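Local coordinates for carbon dioxide concentrating mechanism protein ccmL (Synechocystis sp., PDB 2QW7) that probably forms the pentameric vertices of the carboxysome shell, the polyhedral compartment that sequesters RuBisCO for carbon dioxide fixation, at residues A[27-32]-A[57-62]. Numbering follows the deposited sequence.
Sequences VQFLDT and VARGSA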
loop_
_atom_site.group_PDB
_atom_site.type_symbol
_atom_site.label_atom_id
_atom_site.label_comp_id
_atom_site.label_asym_id
_atom_site.label_seq_id
_atom_site.Cartn_x
_atom_site.Cartn_y
_atom_site.Cartn_z
ATOM N N VAL A 27 -13.093 11.312 -4.606
ATOM C CA VAL A 27 -13.339 10.404 -5.721
ATOM C C VAL A 27 -13.548 8.985 -5.278
ATOM O O VAL A 27 -12.598 8.371 -4.773
ATOM C CB VAL A 27 -12.165 10.410 -6.742
ATOM C CG1 VAL A 27 -12.356 11.593 -7.614
ATOM C CG2 VAL A 27 -10.693 10.347 -6.103
ATOM N N GLN A 28 -14.757 8.455 -5.518
ATOM C CA GLN A 28 -15.129 7.066 -5.190
ATOM C C GLN A 28 -14.620 6.077 -6.229
ATOM O O GLN A 28 -14.816 6.269 -7.447
ATOM C CB GLN A 28 -16.632 6.931 -5.168
ATOM C CG GLN A 28 -17.099 5.498 -4.821
ATOM C CD GLN A 28 -18.466 5.509 -4.283
ATOM O OE1 GLN A 28 -19.386 6.119 -4.839
ATOM N NE2 GLN A 28 -18.651 4.775 -3.214
ATOM N N PHE A 29 -13.985 4.998 -5.777
ATOM C CA PHE A 29 -13.456 4.028 -6.732
ATOM C C PHE A 29 -14.529 3.170 -7.396
ATOM O O PHE A 29 -15.668 2.897 -6.842
ATOM C CB PHE A 29 -12.440 3.113 -6.086
ATOM C CG PHE A 29 -11.113 3.783 -5.728
ATOM C CD1 PHE A 29 -10.399 3.338 -4.653
ATOM C CD2 PHE A 29 -10.551 4.781 -6.508
ATOM C CE1 PHE A 29 -9.110 3.891 -4.363
ATOM C CE2 PHE A 29 -9.314 5.371 -6.155
ATOM C CZ PHE A 29 -8.579 4.914 -5.092
ATOM N N LEU A 30 -14.158 2.797 -8.636
ATOM C CA LEU A 30 -15.007 1.975 -9.506
ATOM C C LEU A 30 -14.362 0.618 -9.814
ATOM O O LEU A 30 -13.180 0.479 -9.940
ATOM C CB LEU A 30 -15.231 2.698 -10.820
ATOM C CG LEU A 30 -16.366 3.698 -10.977
ATOM C CD1 LEU A 30 -16.350 4.719 -9.917
ATOM C CD2 LEU A 30 -16.239 4.299 -12.332
ATOM N N ASP A 31 -15.159 -0.419 -9.982
ATOM C CA ASP A 31 -14.537 -1.690 -10.326
ATOM C C ASP A 31 -14.378 -1.860 -11.869
ATOM O O ASP A 31 -14.561 -0.909 -12.628
ATOM C CB ASP A 31 -15.319 -2.841 -9.653
ATOM C CG ASP A 31 -16.595 -3.031 -10.233
ATOM O OD1 ASP A 31 -16.709 -2.647 -11.428
ATOM O OD2 ASP A 31 -17.455 -3.577 -9.510
ATOM N N THR A 32 -14.043 -3.076 -12.317
ATOM C CA THR A 32 -13.859 -3.368 -13.754
ATOM C C THR A 32 -15.187 -3.404 -14.514
ATOM O O THR A 32 -15.178 -3.433 -15.734
ATOM C CB THR A 32 -13.184 -4.721 -14.108
ATOM O OG1 THR A 32 -13.983 -5.781 -13.583
ATOM C CG2 THR A 32 -11.760 -4.812 -13.594
ATOM N N VAL A 57 -7.078 7.884 -11.037
ATOM C CA VAL A 57 -6.527 8.190 -9.709
ATOM C C VAL A 57 -5.177 7.516 -9.513
ATOM O O VAL A 57 -5.086 6.304 -9.523
ATOM C CB VAL A 57 -7.479 7.599 -8.567
ATOM C CG1 VAL A 57 -6.909 7.937 -7.207
ATOM C CG2 VAL A 57 -9.047 8.040 -8.710
ATOM N N ALA A 58 -4.131 8.289 -9.369
ATOM C CA ALA A 58 -2.824 7.785 -9.046
ATOM C C ALA A 58 -2.676 7.734 -7.528
ATOM O O ALA A 58 -2.887 8.726 -6.857
ATOM C CB ALA A 58 -1.697 8.715 -9.659
ATOM N N ARG A 59 -2.240 6.598 -6.987
ATOM C CA ARG A 59 -1.944 6.443 -5.554
ATOM C C ARG A 59 -0.467 6.466 -5.074
ATOM O O ARG A 59 0.557 6.323 -5.845
ATOM C CB ARG A 59 -2.457 5.124 -5.094
ATOM C CG ARG A 59 -3.870 5.242 -4.500
ATOM C CD ARG A 59 -4.860 4.851 -5.435
ATOM N NE ARG A 59 -5.012 3.422 -5.202
ATOM C CZ ARG A 59 -4.808 2.447 -6.082
ATOM N NH1 ARG A 59 -4.434 2.724 -7.341
ATOM N NH2 ARG A 59 -5.087 1.194 -5.693
ATOM N N GLY A 60 -0.359 6.717 -3.764
ATOM C CA GLY A 60 0.982 6.666 -3.187
ATOM C C GLY A 60 1.891 7.714 -3.722
ATOM O O GLY A 60 1.446 8.745 -4.100
ATOM N N SER A 61 3.178 7.483 -3.717
ATOM C CA SER A 61 4.151 8.533 -4.180
ATOM C C SER A 61 4.020 9.019 -5.641
ATOM O O SER A 61 4.660 9.977 -6.055
ATOM C CB SER A 61 5.564 8.012 -3.899
ATOM O OG SER A 61 5.759 6.765 -4.562
ATOM N N ALA A 62 3.232 8.303 -6.432
ATOM C CA ALA A 62 2.932 8.675 -7.805
ATOM C C ALA A 62 2.184 10.014 -7.827
ATOM O O ALA A 62 2.427 10.880 -8.704
ATOM C CB ALA A 62 2.101 7.632 -8.445
#
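Phe29 meets Val57 inside the small beta barrel of this OB-like CcmL/EutN subunit. CG1 of Val57 lies at the ring edge, in the ring plane, 3.7 Å from CE2 of Phe29. CG2 of Val57 reaches the same CE2 and also meets CG2 of Val27 at 3.9 Å, the two valines tip to tip. Val57 holds CG1 anti to its backbone N (chi1 -179°), which leaves CG2 beside that N and lets both methyls touch CE2 of Phe29. Arg59 approaches the ring obliquely, its CD 3.7 Å from Phe29 CZ. Its guanidinium plane is turned 71° from the ring, and its charge is paired by a salt bridge from NH1 to Asp75 of a neighbouring subunit. Strand segments 27-30 and 57-59 run nearly perpendicular, and their axes come no closer than 10.3 Å. Strand 2-11 pairs with both, and Ala4 and Val6 add to the same core. Replacing Phe29 by an alanine would probably open a gap beside Val57 and leave CD of Arg59 without the ring it rests against. The contact is mainly apolar and depends on van der Waals fit, joining the barrel core to an arginine committed to the pentamer interface.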